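Glycoside Hydrolase (Bacteroides uniformis, PDB 5T99) probably hydrolyses beta-galactosidic linkages in agarose-derived oligosaccharides, as a family 2 glycoside hydrolase that binds galacto-isofagomine in its active site. Local coordinates at residues G492-S500 with W530-F538. Sequence-based numbering, arbitrary orientation.
Sequences GSETSSCTS and WAYPPDIEF. With GIF (D-galacto-isofagomine), chain C.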
loop_
_atom_site.group_PDB
_atom_site.type_symbol
_atom_site.label_atom_id
_atom_site.label_comp_id
_atom_site.label_asym_id
_atom_site.label_seq_id
_atom_site.Cartn_x
_atom_site.Cartn_y
_atom_site.Cartn_z
ATOM N N GLY A 492 9.154 15.563 -6.366
ATOM C CA GLY A 492 9.787 14.370 -6.907
ATOM C C GLY A 492 8.828 13.211 -6.792
ATOM O O GLY A 492 8.679 12.625 -5.715
ATOM N N SER A 493 8.162 12.872 -7.891
ATOM C CA SER A 493 7.181 11.775 -7.871
ATOM C C SER A 493 7.807 10.391 -7.752
ATOM O O SER A 493 7.137 9.452 -7.325
ATOM C CB SER A 493 6.240 11.846 -9.072
ATOM O OG SER A 493 6.922 12.214 -10.252
ATOM N N GLU A 494 9.075 10.252 -8.124
ATOM C CA GLU A 494 9.787 8.978 -7.972
ATOM C C GLU A 494 11.280 9.283 -7.828
ATOM O O GLU A 494 11.837 10.057 -8.619
ATOM C CB GLU A 494 9.502 8.060 -9.160
ATOM C CG GLU A 494 9.250 6.612 -8.808
ATOM C CD GLU A 494 9.067 5.757 -10.050
ATOM O OE1 GLU A 494 7.971 5.804 -10.635
ATOM O OE2 GLU A 494 10.023 5.035 -10.442
ATOM N N THR A 495 11.925 8.729 -6.801
ATOM C CA THR A 495 13.297 9.128 -6.486
ATOM C C THR A 495 14.190 7.957 -6.067
ATOM O O THR A 495 13.714 6.915 -5.596
ATOM C CB THR A 495 13.337 10.238 -5.405
ATOM O OG1 THR A 495 12.785 9.763 -4.168
ATOM C CG2 THR A 495 12.553 11.466 -5.847
ATOM N N SER A 496 15.489 8.178 -6.249
ATOM C CA SER A 496 16.568 7.256 -5.902
ATOM C C SER A 496 16.641 6.048 -6.840
ATOM O O SER A 496 17.428 6.064 -7.756
ATOM C CB SER A 496 16.527 6.835 -4.420
ATOM O OG SER A 496 17.731 6.188 -4.055
ATOM N N SER A 497 15.805 5.031 -6.629
ATOM C CA SER A 497 15.970 3.698 -7.255
ATOM C C SER A 497 17.329 3.021 -6.954
ATOM O O SER A 497 17.774 2.140 -7.691
ATOM C CB SER A 497 15.668 3.731 -8.769
ATOM O OG SER A 497 14.333 3.330 -9.018
ATOM N N CYS A 498 17.942 3.410 -5.835
ATOM C CA CYS A 498 19.110 2.747 -5.288
ATOM C C CYS A 498 18.688 1.331 -4.908
ATOM O O CYS A 498 17.556 1.096 -4.462
ATOM C CB CYS A 498 19.599 3.515 -4.053
ATOM S SG CYS A 498 21.177 2.976 -3.344
ATOM N N THR A 499 19.591 0.383 -5.114
ATOM C CA THR A 499 19.320 -1.020 -4.847
ATOM C C THR A 499 20.264 -1.556 -3.778
ATOM O O THR A 499 21.412 -1.107 -3.665
ATOM C CB THR A 499 19.467 -1.853 -6.132
ATOM O OG1 THR A 499 20.750 -1.603 -6.722
ATOM C CG2 THR A 499 18.389 -1.471 -7.119
ATOM N N SER A 500 19.772 -2.528 -3.016
ATOM C CA SER A 500 20.575 -3.238 -2.027
ATOM C C SER A 500 19.911 -4.549 -1.624
ATOM O O SER A 500 18.702 -4.724 -1.797
ATOM C CB SER A 500 20.816 -2.371 -0.793
ATOM O OG SER A 500 19.608 -1.968 -0.182
ATOM N N TRP A 530 19.477 5.364 -14.361
ATOM C CA TRP A 530 18.840 6.600 -13.866
ATOM C C TRP A 530 18.889 6.727 -12.339
ATOM O O TRP A 530 18.453 7.740 -11.787
ATOM C CB TRP A 530 17.373 6.656 -14.320
ATOM C CG TRP A 530 16.588 5.431 -13.939
ATOM C CD1 TRP A 530 15.901 5.212 -12.768
ATOM C CD2 TRP A 530 16.440 4.234 -14.720
ATOM N NE1 TRP A 530 15.326 3.959 -12.783
ATOM C CE2 TRP A 530 15.638 3.338 -13.966
ATOM C CE3 TRP A 530 16.902 3.834 -15.992
ATOM C CZ2 TRP A 530 15.278 2.065 -14.442
ATOM C CZ3 TRP A 530 16.562 2.560 -16.464
ATOM C CH2 TRP A 530 15.755 1.689 -15.684
ATOM N N ALA A 531 19.398 5.705 -11.657
ATOM C CA ALA A 531 19.363 5.665 -10.215
ATOM C C ALA A 531 20.455 6.522 -9.603
ATOM O O ALA A 531 21.371 6.981 -10.286
ATOM C CB ALA A 531 19.466 4.232 -9.718
ATOM N N TYR A 532 20.330 6.742 -8.301
ATOM C CA TYR A 532 21.319 7.484 -7.531
ATOM C C TYR A 532 21.048 7.263 -6.048
ATOM O O TYR A 532 19.915 6.953 -5.675
ATOM C CB TYR A 532 21.266 8.984 -7.865
ATOM C CG TYR A 532 19.869 9.567 -7.871
ATOM C CD1 TYR A 532 19.303 10.070 -6.703
ATOM C CD2 TYR A 532 19.112 9.608 -9.037
ATOM C CE1 TYR A 532 18.026 10.600 -6.694
ATOM C CE2 TYR A 532 17.824 10.142 -9.040
ATOM C CZ TYR A 532 17.285 10.635 -7.857
ATOM O OH TYR A 532 16.014 11.159 -7.814
ATOM N N PRO A 533 22.074 7.424 -5.190
ATOM C CA PRO A 533 21.842 7.179 -3.762
ATOM C C PRO A 533 20.915 8.227 -3.140
ATOM O O PRO A 533 20.818 9.323 -3.664
ATOM C CB PRO A 533 23.247 7.275 -3.137
ATOM C CG PRO A 533 24.201 7.309 -4.277
ATOM C CD PRO A 533 23.451 7.875 -5.445
ATOM N N PRO A 534 20.251 7.895 -2.019
ATOM C CA PRO A 534 19.375 8.853 -1.323
ATOM C C PRO A 534 20.016 10.210 -1.004
ATOM O O PRO A 534 19.316 11.238 -1.003
ATOM C CB PRO A 534 19.015 8.114 -0.029
ATOM C CG PRO A 534 19.066 6.675 -0.399
ATOM C CD PRO A 534 20.177 6.550 -1.411
ATOM N N ASP A 535 21.324 10.200 -0.745
ATOM C CA ASP A 535 22.095 11.411 -0.403
ATOM C C ASP A 535 21.930 12.501 -1.480
ATOM O O ASP A 535 21.868 13.692 -1.162
ATOM C CB ASP A 535 23.610 11.106 -0.243
ATOM C CG ASP A 535 23.901 9.822 0.550
ATOM O OD1 ASP A 535 24.777 9.828 1.451
ATOM O OD2 ASP A 535 23.269 8.790 0.248
ATOM N N ILE A 536 21.878 12.073 -2.745
ATOM C CA ILE A 536 21.718 12.975 -3.893
ATOM C C ILE A 536 20.345 13.660 -3.868
ATOM O O ILE A 536 20.257 14.868 -4.114
ATOM C CB ILE A 536 21.936 12.221 -5.242
ATOM C CG1 ILE A 536 23.403 11.796 -5.403
ATOM C CG2 ILE A 536 21.487 13.046 -6.448
ATOM C CD1 ILE A 536 24.375 12.942 -5.634
ATOM N N GLU A 537 19.283 12.909 -3.571
ATOM C CA GLU A 537 17.949 13.525 -3.473
ATOM C C GLU A 537 17.885 14.516 -2.302
ATOM O O GLU A 537 17.410 15.646 -2.473
ATOM C CB GLU A 537 16.841 12.482 -3.347
ATOM C CG GLU A 537 15.437 13.037 -3.596
ATOM C CD GLU A 537 15.213 13.575 -4.998
ATOM O OE1 GLU A 537 15.748 12.989 -5.970
ATOM O OE2 GLU A 537 14.483 14.574 -5.121
ATOM N N PHE A 538 18.388 14.102 -1.134
ATOM C CA PHE A 538 18.422 14.981 0.047
ATOM C C PHE A 538 19.094 16.309 -0.282
ATOM O O PHE A 538 18.576 17.376 0.062
ATOM C CB PHE A 538 19.157 14.343 1.244
ATOM C CG PHE A 538 18.574 13.035 1.713
ATOM C CD1 PHE A 538 17.255 12.657 1.414
ATOM C CD2 PHE A 538 19.347 12.185 2.478
ATOM C CE1 PHE A 538 16.751 11.449 1.842
ATOM C CE2 PHE A 538 18.842 10.969 2.922
ATOM C CZ PHE A 538 17.546 10.599 2.607
HETATM C C GIF C . 8.719 3.142 -12.753
HETATM N N GIF C . 9.984 3.859 -12.727
HETATM O O GIF C . 13.662 1.853 -11.375
HETATM C C1 GIF C . 8.726 2.037 -11.716
HETATM O O1 GIF C . 9.977 0.485 -13.058
HETATM C C2 GIF C . 9.987 1.182 -11.814
HETATM O O2 GIF C . 7.578 1.212 -11.903
HETATM C C3 GIF C . 11.251 2.029 -11.709
HETATM C C4 GIF C . 11.243 3.135 -12.760
HETATM C C5 GIF C . 12.502 1.163 -11.861
#
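Ser496 and Tyr532 pair through their backbones, Tyr532 N donating to Ser496 O over 3.0 Å, where two loops run past each other beside the sugar pocket. The serine hydroxyl returns the grip: with OG anti to the backbone N (chi1 -167°), Ser496 OG gives a 2.8 Å hydrogen bond to Tyr532 O, nearly in line with that C=O, and accepts a weak one from Cys498 N. Tyr532 folds its ring back so that one face lies over Ser496 CA, a CH-pi contact 4.0 Å from the centroid, while Tyr532 OH donates to Glu537 OE1 at 2.6 Å. Replacing Tyr532 with an alanine would probably leave Glu537 OE1 without its phenolic donor and uncover Ser496 CA. The side chains of Thr495 and Glu537 cross at about a right angle, with Thr495 CG2 3.5 Å from Glu537 CD; Glu537 OE2 is hydrogen-bonded to Tyr478 and Gln541.

Strand 490-495 belongs to the parallel barrel of the catalytic domain, and pocket residues extend from its C-terminal end, as is usual in TIM-barrel glycosidases. Glu494 OE2 accepts a 2.6 Å hydrogen bond from atom N of the galacto-isofagomine ring and is also hydrogen-bonded to Tyr473 OH. Farther along, Ser497 OG and Trp530 NE1 converge on ligand atom O, the indole NE1 approaching edge-on and in plane at 3.0 Å; Ser497 OG is also hydrogen-bonded to Tyr473. Next to Trp530, Ala531 CB packs against Ser497 O at 3.4 Å.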